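Myo-inositol phosphohydrolase (Mitsuokella multacida, PDB 4WU3) probably removes phosphate groups from phytate and other inositol polyphosphates with a tyrosine-phosphatase-like active site, and is here bound to inositol-(1,3,4,5)-tetrakisphosphate. Local coordinates at residues I507-D511 with R546-Y550; P353-R357 with H537-G543; D511-P515 with Q598-I603. The protein carries 2 engineered substitutions. All coordinates share one frame; numbering follows the deposited sequence.

Contact 1 of 3, residues I507-D511 with R546-Y550. With 4IP (inositol-(1,3,4,5)-tetrakisphosphate), chain F.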
loop_
_atom_site.group_PDB
_atom_site.type_symbol
_atom_site.label_atom_id
_atom_site.label_comp_id
_atom_site.label_asym_id
_atom_site.label_seq_id
_atom_site.Cartn_x
_atom_site.Cartn_y
_atom_site.Cartn_z
ATOM N N ILE A 507 -13.507 -21.895 -32.669
ATOM C CA ILE A 507 -13.582 -20.497 -32.259
ATOM C C ILE A 507 -12.848 -20.374 -30.923
ATOM O O ILE A 507 -13.131 -21.109 -29.968
ATOM C CB ILE A 507 -15.043 -19.996 -32.145
ATOM C CG1 ILE A 507 -15.738 -20.113 -33.501
ATOM C CG2 ILE A 507 -15.078 -18.548 -31.680
ATOM C CD1 ILE A 507 -17.231 -19.888 -33.462
ATOM N N ALA A 508 -11.886 -19.463 -30.864
ATOM C CA ALA A 508 -11.040 -19.327 -29.692
ATOM C C ALA A 508 -11.671 -18.408 -28.637
ATOM O O ALA A 508 -11.229 -17.275 -28.424
ATOM C CB ALA A 508 -9.664 -18.820 -30.103
ATOM N N ALA A 509 -12.698 -18.915 -27.959
ATOM C CA ALA A 509 -13.445 -18.116 -26.991
ATOM C C ALA A 509 -12.816 -18.239 -25.611
ATOM O O ALA A 509 -12.534 -19.336 -25.142
ATOM C CB ALA A 509 -14.906 -18.547 -26.959
ATOM N N THR A 510 -12.577 -17.098 -24.968
ATOM C CA THR A 510 -11.914 -17.080 -23.667
ATOM C C THR A 510 -12.847 -17.606 -22.593
ATOM O O THR A 510 -14.019 -17.259 -22.561
ATOM C CB THR A 510 -11.451 -15.669 -23.292
ATOM O OG1 THR A 510 -10.562 -15.182 -24.301
ATOM C CG2 THR A 510 -10.734 -15.686 -21.937
ATOM N N ASP A 511 -12.311 -18.453 -21.721
ATOM C CA ASP A 511 -13.097 -19.084 -20.673
ATOM C C ASP A 511 -13.617 -18.055 -19.656
ATOM O O ASP A 511 -12.953 -17.055 -19.371
ATOM C CB ASP A 511 -12.244 -20.141 -19.969
ATOM C CG ASP A 511 -13.049 -21.036 -19.065
ATOM O OD1 ASP A 511 -14.289 -20.895 -19.005
ATOM O OD2 ASP A 511 -12.427 -21.888 -18.408
ATOM N N ARG A 546 -19.378 -21.137 -22.029
ATOM C CA ARG A 546 -19.218 -20.865 -23.447
ATOM C C ARG A 546 -20.166 -21.678 -24.328
ATOM O O ARG A 546 -20.773 -21.139 -25.248
ATOM C CB ARG A 546 -17.774 -21.108 -23.850
ATOM C CG ARG A 546 -16.835 -20.036 -23.320
ATOM C CD ARG A 546 -15.385 -20.437 -23.509
ATOM N NE ARG A 546 -15.046 -21.550 -22.629
ATOM C CZ ARG A 546 -13.847 -22.117 -22.567
ATOM N NH1 ARG A 546 -12.862 -21.667 -23.336
ATOM N NH2 ARG A 546 -13.625 -23.125 -21.722
ATOM N N THR A 547 -20.305 -22.963 -24.039
ATOM C CA THR A 547 -21.171 -23.833 -24.818
ATOM C C THR A 547 -22.636 -23.390 -24.804
ATOM O O THR A 547 -23.280 -23.327 -25.864
ATOM C CB THR A 547 -21.071 -25.284 -24.311
ATOM O OG1 THR A 547 -19.805 -25.835 -24.696
ATOM C CG2 THR A 547 -22.183 -26.147 -24.882
ATOM N N THR A 548 -23.163 -23.085 -23.620
ATOM C CA THR A 548 -24.559 -22.678 -23.486
ATOM C C THR A 548 -24.810 -21.291 -24.067
ATOM O O THR A 548 -25.878 -21.023 -24.625
ATOM C CB THR A 548 -25.037 -22.697 -22.025
ATOM O OG1 THR A 548 -24.697 -23.949 -21.417
ATOM C CG2 THR A 548 -26.534 -22.521 -21.976
ATOM N N ALA A 549 -23.818 -20.418 -23.953
ATOM C CA ALA A 549 -23.877 -19.108 -24.605
ATOM C C ALA A 549 -24.067 -19.245 -26.126
ATOM O O ALA A 549 -24.988 -18.678 -26.707
ATOM C CB ALA A 549 -22.612 -18.314 -24.301
ATOM N N TYR A 550 -23.194 -20.006 -26.776
ATOM C CA TYR A 550 -23.312 -20.202 -28.219
ATOM C C TYR A 550 -24.596 -20.942 -28.596
ATOM O O TYR A 550 -25.279 -20.558 -29.560
ATOM C CB TYR A 550 -22.065 -20.893 -28.781
ATOM C CG TYR A 550 -20.992 -19.893 -29.154
ATOM C CD1 TYR A 550 -21.008 -19.261 -30.398
ATOM C CD2 TYR A 550 -19.999 -19.539 -28.253
ATOM C CE1 TYR A 550 -20.046 -18.326 -30.733
ATOM C CE2 TYR A 550 -19.027 -18.605 -28.584
ATOM C CZ TYR A 550 -19.053 -18.002 -29.822
ATOM O OH TYR A 550 -18.082 -17.069 -30.148
HETATM C C1 4IP F . -16.812 -23.144 -17.597
HETATM O O1 4IP F . -17.556 -23.727 -18.667
HETATM C C2 4IP F . -15.705 -24.090 -17.151
HETATM O O2 4IP F . -16.267 -25.350 -16.811
HETATM C C3 4IP F . -14.971 -23.559 -15.927
HETATM O O3 4IP F . -13.969 -24.496 -15.524
HETATM C C4 4IP F . -15.925 -23.292 -14.766
HETATM O O4 4IP F . -15.191 -22.706 -13.685
HETATM C C5 4IP F . -17.037 -22.347 -15.206
HETATM O O5 4IP F . -17.966 -22.136 -14.140
HETATM C C6 4IP F . -17.770 -22.877 -16.438
HETATM O O6 4IP F . -18.776 -21.950 -16.854
HETATM P P1 4IP F . -17.085 -23.648 -20.202
HETATM O O1P 4IP F . -17.293 -22.208 -20.582
HETATM O O2P 4IP F . -18.003 -24.629 -20.882
HETATM O O3P 4IP F . -15.647 -24.102 -20.178
HETATM P P3 4IP F . -12.427 -24.037 -15.411
HETATM O O4P 4IP F . -12.496 -22.691 -14.727
HETATM O O5P 4IP F . -11.951 -23.999 -16.845
HETATM O O6P 4IP F . -11.777 -25.102 -14.563
HETATM P P4 4IP F . -15.261 -23.284 -12.177
HETATM O O7P 4IP F . -15.036 -24.769 -12.321
HETATM O O8P 4IP F . -14.127 -22.563 -11.491
HETATM O O9P 4IP F . -16.651 -22.894 -11.711
HETATM P P5 4IP F . -18.632 -20.679 -13.931
HETATM O OPF 4IP F . -17.608 -19.685 -14.458
HETATM O OPG 4IP F . -18.852 -20.622 -12.434
HETATM O OPH 4IP F . -19.902 -20.732 -14.751
#

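Contact 2 of 3, residues P353-R357 with H537-G543. Engineered in segment 537-543: Ser540 (natural residue Cys). With 4IP (inositol-(1,3,4,5)-tetrakisphosphate), chain F.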
loop_
_atom_site.group_PDB
_atom_site.type_symbol
_atom_site.label_atom_id
_atom_site.label_comp_id
_atom_site.label_asym_id
_atom_site.label_seq_id
_atom_site.Cartn_x
_atom_site.Cartn_y
_atom_site.Cartn_z
ATOM N N PRO A 353 -19.911 -37.816 -23.110
ATOM C CA PRO A 353 -19.168 -36.832 -22.348
ATOM C C PRO A 353 -20.074 -36.156 -21.333
ATOM O O PRO A 353 -21.301 -36.241 -21.449
ATOM C CB PRO A 353 -18.702 -35.842 -23.415
ATOM C CG PRO A 353 -19.705 -35.967 -24.512
ATOM C CD PRO A 353 -20.079 -37.418 -24.518
ATOM N N ARG A 354 -19.476 -35.510 -20.337
ATOM C CA ARG A 354 -20.230 -34.766 -19.338
ATOM C C ARG A 354 -21.126 -33.711 -19.996
ATOM O O ARG A 354 -20.785 -33.152 -21.035
ATOM C CB ARG A 354 -19.260 -34.107 -18.366
ATOM C CG ARG A 354 -19.897 -33.494 -17.132
ATOM C CD ARG A 354 -18.861 -33.226 -16.042
ATOM N NE ARG A 354 -17.704 -32.477 -16.538
ATOM C CZ ARG A 354 -17.429 -31.209 -16.232
ATOM N NH1 ARG A 354 -18.220 -30.525 -15.408
ATOM N NH2 ARG A 354 -16.352 -30.623 -16.747
ATOM N N ASN A 355 -22.288 -33.475 -19.404
ATOM C CA ASN A 355 -23.204 -32.411 -19.838
ATOM C C ASN A 355 -23.620 -32.507 -21.306
ATOM O O ASN A 355 -23.814 -31.476 -21.981
ATOM C CB ASN A 355 -22.586 -31.032 -19.565
ATOM C CG ASN A 355 -22.364 -30.781 -18.089
ATOM O OD1 ASN A 355 -23.144 -31.226 -17.252
ATOM N ND2 ASN A 355 -21.303 -30.059 -17.763
ATOM N N PHE A 356 -23.767 -33.743 -21.787
ATOM C CA PHE A 356 -24.138 -33.997 -23.173
ATOM C C PHE A 356 -25.626 -33.815 -23.334
ATOM O O PHE A 356 -26.388 -34.282 -22.495
ATOM C CB PHE A 356 -23.786 -35.431 -23.593
ATOM C CG PHE A 356 -24.250 -35.788 -24.991
ATOM C CD1 PHE A 356 -23.510 -35.418 -26.096
ATOM C CD2 PHE A 356 -25.434 -36.484 -25.197
ATOM C CE1 PHE A 356 -23.932 -35.735 -27.378
ATOM C CE2 PHE A 356 -25.848 -36.817 -26.475
ATOM C CZ PHE A 356 -25.098 -36.434 -27.569
ATOM N N ARG A 357 -26.043 -33.153 -24.408
ATOM C CA ARG A 357 -27.468 -33.034 -24.711
ATOM C C ARG A 357 -27.686 -32.725 -26.171
ATOM O O ARG A 357 -26.806 -32.162 -26.830
ATOM C CB ARG A 357 -28.132 -31.951 -23.855
ATOM C CG ARG A 357 -27.664 -30.532 -24.138
ATOM C CD ARG A 357 -26.410 -30.150 -23.361
ATOM N NE ARG A 357 -26.220 -28.699 -23.337
ATOM C CZ ARG A 357 -25.168 -28.087 -22.807
ATOM N NH1 ARG A 357 -24.198 -28.753 -22.243
ATOM N NH2 ARG A 357 -25.068 -26.788 -22.844
ATOM N N HIS A 537 -22.457 -29.424 -33.038
ATOM C CA HIS A 537 -22.194 -29.859 -31.671
ATOM C C HIS A 537 -21.181 -28.951 -30.995
ATOM O O HIS A 537 -20.002 -28.985 -31.311
ATOM C CB HIS A 537 -21.677 -31.288 -31.628
ATOM C CG HIS A 537 -21.369 -31.754 -30.241
ATOM N ND1 HIS A 537 -22.309 -32.363 -29.438
ATOM C CD2 HIS A 537 -20.245 -31.659 -29.498
ATOM C CE1 HIS A 537 -21.770 -32.642 -28.268
ATOM N NE2 HIS A 537 -20.517 -32.230 -28.280
ATOM N N PHE A 538 -21.650 -28.134 -30.060
ATOM C CA PHE A 538 -20.777 -27.219 -29.362
ATOM C C PHE A 538 -20.170 -27.866 -28.136
ATOM O O PHE A 538 -20.857 -28.550 -27.373
ATOM C CB PHE A 538 -21.544 -25.987 -28.926
ATOM C CG PHE A 538 -22.031 -25.153 -30.056
ATOM C CD1 PHE A 538 -21.229 -24.186 -30.610
ATOM C CD2 PHE A 538 -23.304 -25.337 -30.558
ATOM C CE1 PHE A 538 -21.691 -23.407 -31.659
ATOM C CE2 PHE A 538 -23.764 -24.574 -31.612
ATOM C CZ PHE A 538 -22.957 -23.604 -32.158
ATOM N N HIS A 539 -18.879 -27.630 -27.939
ATOM C CA HIS A 539 -18.232 -28.018 -26.688
ATOM C C HIS A 539 -17.257 -26.937 -26.256
ATOM O O HIS A 539 -16.744 -26.170 -27.068
ATOM C CB HIS A 539 -17.520 -29.387 -26.799
ATOM C CG HIS A 539 -16.137 -29.313 -27.365
ATOM N ND1 HIS A 539 -15.038 -28.959 -26.611
ATOM C CD2 HIS A 539 -15.677 -29.532 -28.616
ATOM C CE1 HIS A 539 -13.964 -28.955 -27.377
ATOM N NE2 HIS A 539 -14.324 -29.300 -28.599
ATOM N N SER A 540 -17.022 -26.873 -24.959
ATOM C CA SER A 540 -15.956 -26.056 -24.428
ATOM C C SER A 540 -15.240 -26.957 -23.433
ATOM O O SER A 540 -14.977 -28.115 -23.756
ATOM C CB SER A 540 -16.515 -24.781 -23.800
ATOM O OG SER A 540 -17.751 -25.049 -23.173
ATOM N N GLN A 541 -14.918 -26.464 -22.244
ATOM C CA GLN A 541 -14.212 -27.294 -21.263
ATOM C C GLN A 541 -15.231 -28.131 -20.522
ATOM O O GLN A 541 -15.116 -29.348 -20.470
ATOM C CB GLN A 541 -13.398 -26.438 -20.272
ATOM C CG GLN A 541 -12.316 -27.197 -19.508
ATOM C CD GLN A 541 -12.840 -28.017 -18.336
ATOM O OE1 GLN A 541 -13.856 -27.688 -17.736
ATOM N NE2 GLN A 541 -12.126 -29.079 -17.994
ATOM N N ALA A 542 -16.244 -27.464 -19.979
ATOM C CA ALA A 542 -17.259 -28.121 -19.154
ATOM C C ALA A 542 -18.628 -28.234 -19.819
ATOM O O ALA A 542 -19.549 -28.811 -19.252
ATOM C CB ALA A 542 -17.399 -27.376 -17.840
ATOM N N GLY A 543 -18.778 -27.676 -21.010
ATOM C CA GLY A 543 -20.082 -27.680 -21.663
ATOM C C GLY A 543 -21.077 -26.813 -20.915
ATOM O O GLY A 543 -22.274 -27.075 -20.945
HETATM C C1 4IP F . -16.812 -23.144 -17.597
HETATM O O1 4IP F . -17.556 -23.727 -18.667
HETATM C C2 4IP F . -15.705 -24.090 -17.151
HETATM O O2 4IP F . -16.267 -25.350 -16.811
HETATM C C3 4IP F . -14.971 -23.559 -15.927
HETATM O O3 4IP F . -13.969 -24.496 -15.524
HETATM C C4 4IP F . -15.925 -23.292 -14.766
HETATM O O4 4IP F . -15.191 -22.706 -13.685
HETATM C C5 4IP F . -17.037 -22.347 -15.206
HETATM O O5 4IP F . -17.966 -22.136 -14.140
HETATM C C6 4IP F . -17.770 -22.877 -16.438
HETATM O O6 4IP F . -18.776 -21.950 -16.854
HETATM P P1 4IP F . -17.085 -23.648 -20.202
HETATM O O1P 4IP F . -17.293 -22.208 -20.582
HETATM O O2P 4IP F . -18.003 -24.629 -20.882
HETATM O O3P 4IP F . -15.647 -24.102 -20.178
HETATM P P3 4IP F . -12.427 -24.037 -15.411
HETATM O O4P 4IP F . -12.496 -22.691 -14.727
HETATM O O5P 4IP F . -11.951 -23.999 -16.845
HETATM O O6P 4IP F . -11.777 -25.102 -14.563
HETATM P P4 4IP F . -15.261 -23.284 -12.177
HETATM O O7P 4IP F . -15.036 -24.769 -12.321
HETATM O O8P 4IP F . -14.127 -22.563 -11.491
HETATM O O9P 4IP F . -16.651 -22.894 -11.711
HETATM P P5 4IP F . -18.632 -20.679 -13.931
HETATM O OPF 4IP F . -17.608 -19.685 -14.458
HETATM O OPG 4IP F . -18.852 -20.622 -12.434
HETATM O OPH 4IP F . -19.902 -20.732 -14.751
#

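Contact 3 of 3, residues D511-P515 with Q598-I603. With 4IP (inositol-(1,3,4,5)-tetrakisphosphate), chain F.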
loop_
_atom_site.group_PDB
_atom_site.type_symbol
_atom_site.label_atom_id
_atom_site.label_comp_id
_atom_site.label_asym_id
_atom_site.label_seq_id
_atom_site.Cartn_x
_atom_site.Cartn_y
_atom_site.Cartn_z
ATOM N N ASP A 511 -12.311 -18.453 -21.721
ATOM C CA ASP A 511 -13.097 -19.084 -20.673
ATOM C C ASP A 511 -13.617 -18.055 -19.656
ATOM O O ASP A 511 -12.953 -17.055 -19.371
ATOM C CB ASP A 511 -12.244 -20.141 -19.969
ATOM C CG ASP A 511 -13.049 -21.036 -19.065
ATOM O OD1 ASP A 511 -14.289 -20.895 -19.005
ATOM O OD2 ASP A 511 -12.427 -21.888 -18.408
ATOM N N HIS A 512 -14.818 -18.318 -19.142
ATOM C CA HIS A 512 -15.479 -17.507 -18.111
ATOM C C HIS A 512 -16.150 -16.226 -18.610
ATOM O O HIS A 512 -16.889 -15.604 -17.857
ATOM C CB HIS A 512 -14.523 -17.147 -16.967
ATOM C CG HIS A 512 -13.793 -18.320 -16.399
ATOM N ND1 HIS A 512 -14.415 -19.289 -15.643
ATOM C CD2 HIS A 512 -12.493 -18.686 -16.484
ATOM C CE1 HIS A 512 -13.530 -20.203 -15.286
ATOM N NE2 HIS A 512 -12.354 -19.862 -15.785
ATOM N N ILE A 513 -15.890 -15.806 -19.844
ATOM C CA ILE A 513 -16.343 -14.482 -20.279
ATOM C C ILE A 513 -17.271 -14.525 -21.479
ATOM O O ILE A 513 -17.313 -15.500 -22.234
ATOM C CB ILE A 513 -15.169 -13.507 -20.565
ATOM C CG1 ILE A 513 -14.558 -13.745 -21.935
ATOM C CG2 ILE A 513 -14.080 -13.630 -19.512
ATOM C CD1 ILE A 513 -13.500 -12.710 -22.295
ATOM N N TRP A 514 -18.042 -13.456 -21.630
ATOM C CA TRP A 514 -18.961 -13.341 -22.745
ATOM C C TRP A 514 -18.150 -13.370 -24.037
ATOM O O TRP A 514 -17.183 -12.639 -24.175
ATOM C CB TRP A 514 -19.764 -12.054 -22.629
ATOM C CG TRP A 514 -20.601 -11.798 -23.812
ATOM C CD1 TRP A 514 -20.383 -10.866 -24.775
ATOM C CD2 TRP A 514 -21.792 -12.500 -24.189
ATOM N NE1 TRP A 514 -21.368 -10.933 -25.727
ATOM C CE2 TRP A 514 -22.244 -11.931 -25.392
ATOM C CE3 TRP A 514 -22.519 -13.549 -23.620
ATOM C CZ2 TRP A 514 -23.383 -12.376 -26.045
ATOM C CZ3 TRP A 514 -23.648 -13.990 -24.263
ATOM C CH2 TRP A 514 -24.077 -13.401 -25.466
ATOM N N PRO A 515 -18.522 -14.243 -24.981
ATOM C CA PRO A 515 -17.775 -14.306 -26.231
ATOM C C PRO A 515 -17.572 -12.921 -26.858
ATOM O O PRO A 515 -18.489 -12.111 -26.879
ATOM C CB PRO A 515 -18.656 -15.184 -27.116
ATOM C CG PRO A 515 -19.376 -16.063 -26.154
ATOM C CD PRO A 515 -19.633 -15.204 -24.948
ATOM N N GLN A 598 -21.878 -9.127 -17.144
ATOM C CA GLN A 598 -21.655 -8.778 -18.528
ATOM C C GLN A 598 -22.393 -9.780 -19.434
ATOM O O GLN A 598 -22.948 -9.407 -20.467
ATOM C CB GLN A 598 -20.151 -8.756 -18.792
ATOM C CG GLN A 598 -19.722 -8.553 -20.229
ATOM C CD GLN A 598 -18.244 -8.247 -20.320
ATOM O OE1 GLN A 598 -17.411 -8.974 -19.775
ATOM N NE2 GLN A 598 -17.906 -7.155 -21.000
ATOM N N LYS A 599 -22.424 -11.047 -19.042
ATOM C CA LYS A 599 -23.141 -12.030 -19.847
ATOM C C LYS A 599 -24.639 -11.778 -19.805
ATOM O O LYS A 599 -25.320 -11.829 -20.824
ATOM C CB LYS A 599 -22.854 -13.453 -19.375
ATOM C CG LYS A 599 -21.482 -13.982 -19.748
ATOM C CD LYS A 599 -21.324 -15.382 -19.181
ATOM C CE LYS A 599 -19.991 -16.002 -19.520
ATOM N NZ LYS A 599 -19.845 -17.263 -18.743
ATOM N N ALA A 600 -25.152 -11.512 -18.614
ATOM C CA ALA A 600 -26.560 -11.260 -18.460
ATOM C C ALA A 600 -26.975 -10.097 -19.345
ATOM O O ALA A 600 -27.997 -10.144 -20.003
ATOM C CB ALA A 600 -26.871 -10.961 -17.005
ATOM N N HIS A 601 -26.157 -9.058 -19.366
ATOM C CA HIS A 601 -26.446 -7.852 -20.123
ATOM C C HIS A 601 -26.369 -8.121 -21.624
ATOM O O HIS A 601 -27.288 -7.776 -22.372
ATOM C CB HIS A 601 -25.425 -6.783 -19.741
ATOM C CG HIS A 601 -25.759 -5.411 -20.229
ATOM N ND1 HIS A 601 -24.992 -4.745 -21.155
ATOM C CD2 HIS A 601 -26.761 -4.568 -19.896
ATOM C CE1 HIS A 601 -25.512 -3.553 -21.382
ATOM N NE2 HIS A 601 -26.588 -3.422 -20.631
ATOM N N MET A 602 -25.273 -8.743 -22.056
ATOM C CA MET A 602 -24.991 -8.895 -23.472
ATOM C C MET A 602 -25.878 -9.927 -24.157
ATOM O O MET A 602 -26.126 -9.807 -25.358
ATOM C CB MET A 602 -23.513 -9.241 -23.701
ATOM C CG MET A 602 -22.537 -8.129 -23.329
ATOM S SD MET A 602 -22.815 -6.571 -24.201
ATOM C CE MET A 602 -22.275 -6.984 -25.849
ATOM N N ILE A 603 -26.352 -10.938 -23.429
ATOM C CA ILE A 603 -27.224 -11.937 -24.048
ATOM C C ILE A 603 -28.574 -11.311 -24.408
ATOM O O ILE A 603 -29.174 -11.674 -25.419
ATOM C CB ILE A 603 -27.426 -13.189 -23.176
ATOM C CG1 ILE A 603 -28.139 -14.296 -23.971
ATOM C CG2 ILE A 603 -28.236 -12.863 -21.933
ATOM C CD1 ILE A 603 -27.396 -14.762 -25.203
HETATM C C1 4IP F . -16.812 -23.144 -17.597
HETATM O O1 4IP F . -17.556 -23.727 -18.667
HETATM C C2 4IP F . -15.705 -24.090 -17.151
HETATM O O2 4IP F . -16.267 -25.350 -16.811
HETATM C C3 4IP F . -14.971 -23.559 -15.927
HETATM O O3 4IP F . -13.969 -24.496 -15.524
HETATM C C4 4IP F . -15.925 -23.292 -14.766
HETATM O O4 4IP F . -15.191 -22.706 -13.685
HETATM C C5 4IP F . -17.037 -22.347 -15.206
HETATM O O5 4IP F . -17.966 -22.136 -14.140
HETATM C C6 4IP F . -17.770 -22.877 -16.438
HETATM O O6 4IP F . -18.776 -21.950 -16.854
HETATM P P1 4IP F . -17.085 -23.648 -20.202
HETATM O O1P 4IP F . -17.293 -22.208 -20.582
HETATM O O2P 4IP F . -18.003 -24.629 -20.882
HETATM O O3P 4IP F . -15.647 -24.102 -20.178
HETATM P P3 4IP F . -12.427 -24.037 -15.411
HETATM O O4P 4IP F . -12.496 -22.691 -14.727
HETATM O O5P 4IP F . -11.951 -23.999 -16.845
HETATM O O6P 4IP F . -11.777 -25.102 -14.563
HETATM P P4 4IP F . -15.261 -23.284 -12.177
HETATM O O7P 4IP F . -15.036 -24.769 -12.321
HETATM O O8P 4IP F . -14.127 -22.563 -11.491
HETATM O O9P 4IP F . -16.651 -22.894 -11.711
HETATM P P5 4IP F . -18.632 -20.679 -13.931
HETATM O OPF 4IP F . -17.608 -19.685 -14.458
HETATM O OPG 4IP F . -18.852 -20.622 -12.434
HETATM O OPH 4IP F . -19.902 -20.732 -14.751
HETATM O O HOH W 1 -18.099 -11.569 -19.421
#

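Contact 1 of 3, residues I507-D511 with R546-Y550
Arg546 reaches from the start of its helix to the end of strand 503-509 and the loop after it, and around its guanidinium the packing is tight. NH1 gives a hydrogen bond to Ala509 O at 3.0 Å, with the oxygen almost in the guanidinium plane, and also pairs with Glu424. Asp511 covers one face: its CB lies over the centre, 3.6 Å from Arg546 CZ, and the carboxylate is stacked with its plane turned by only 9°. The salt bridge between Asp511 OD1 and Arg546 NH2, 3.6 Å, therefore works through charge alone. The N-H groups are spent at the rim instead. A bend at chi3 (-69°) turns the group so that NE bonds to the ligand's O1P, as does the backbone N of Arg546, while NH2 meets O3P at 2.7 Å and 177°. This is the phosphate grip of the P-loop arginine in protein tyrosine phosphatases.

One helical turn on, the contact is looser. Tyr550 OH, weakly bonded to Asn519 O, comes within 3.7 Å of Ile507 CG2, and the ring meets its neighbours obliquely, CE1 4.2 Å from Ile507 CD1 and CE2 4.4 Å from Ala509 CB. Every touching residue is buried, and at the Asp511 end it is ligand that lies alongside. Strand 503-509, an outermost strand of its sheet, bonds to strand 416-422; helix 545-558 packs across it, and helix 517-529 packs on Ile507 and Ala509.

Contact 2 of 3, residues P353-R357 with H537-G543
Asn355 and Arg357 hold two successive carbonyls of the P-loop, the phosphate-binding turn that follows strand 535-539 as in protein tyrosine phosphatases. Asn355 takes the left-handed third position of a type II turn, Pro353 to Phe356, and Arg357 directly follows that turn. With CG anti to its carbonyl carbon (chi1 -63°), Asn355 sends ND2 to Ala542 O at 2.6 Å, nearly along the C=O axis and in the plane of its own amide.

Arg357 is folded rather than extended. CG sits between the backbone N and the carbonyl carbon, and a sharp bend at chi2 (-86°) swings the guanidinium back toward the turn's own Asn355 O. There NH1 bridges two oxygens, Gly543 O at 2.9 Å on a lone pair and Asn355 O at 2.8 Å, both near the guanidinium plane; NH2 adds a weak bond to Gly543 O. With a leucine here, Asn355 O and Gly543 O lose this donor, and the turn would probably be held less firmly to the P-loop. Gly543 has a positive phi, which favours glycine, and packs closely against Asn355 and Arg357.

Arg354, bent at chi3, lays NH2 3.6 Å from Ala542 CA. Phe356 and His537 meet rim to rim, CE1 to CE1 3.9 Å, while both His537 nitrogens bond to serines, Ser391 and Ser393.

On the far side of the P-loop the ligand phosphate sits over backbone N-H groups, Gln541 N giving to O3P at 3.2 Å. Ser540, an engineered replacement of the natural cysteine, also faces that phosphate. Just before it, His539 ND1 donates to Ser540 O at 3.0 Å, almost straight (174°) and in the plane of its own ring.

Contact 3 of 3, residues D511-P515 with Q598-I603
Gln598 OE1 accepts a hydrogen bond of 2.7 Å from a water molecule, and that same water takes the backbone N-H of Trp514 at 2.9 Å from Trp514 N. The water is thus a bridge of hydrogen bonds between loop 511-515 and helix 593-613; the rest of the contact is mostly apolar and centres on the indole of Trp514.

With CG anti to the backbone N (chi1 173°), the indole is laid against the helix, one face turned to Met602 and Ile603. Met602 CB stands 3.4 Å from the centroid of the five-membered ring and only 13° off its normal, a clear CH-pi contact. The bent methionine chain then carries SD away to an oblique Met-aromatic position, 5.3 Å from the same centroid. At the six-membered end, Trp514 CH2 meets Ile603 CD1 at 3.6 Å. Pro515, the next residue, covers the opposite face with its CD, so the indole is sandwiched between proline and helix.

Lys599 runs along the edge, its chain extended beyond CG. CG touches Trp514 CB at 3.9 Å, CE passes the backbone of Ile513, and NZ ends 3.5 Å from His512 O, its charge directed toward the ligand side of the loop. His512 itself turns to the ligand, where ND1 makes a weak bond of uncertain geometry to OPF. The loop thus carries pocket residues on one side and is braced against a helix on the other, probably in the place of the general-acid loop of protein tyrosine phosphatases.

Around it, Trp514 also leans on Met553 of helix 545-558 and Ile520 of helix 517-529, Ile603 of helix 593-613 packs on Met556, and Gln598 touches Ile151 of helix 149-161.

How the contacts relate
All three contacts touch the same bound inositol tetrakisphosphate. Contacts 1 and 2, with centres 11 Å apart, use successive parts of the P-loop and the helix it leads into: Thr547 OG1 lies 2.7 Å from the engineered Ser540 OG, probably hydrogen-bonded, and Arg357 also packs on Thr547 and Thr548. Contacts 1 and 3 are closer, centres 9 Å apart, because both use Asp511; Tyr550 CE2 touches Pro515 CG at 3.5 Å, so the helix behind the arginine also backs the 511-515 loop. Contacts 2 and 3 do not touch, their centres about 18 Å and their nearest atoms about 5 Å apart, and contact 1 with the ligand joins them.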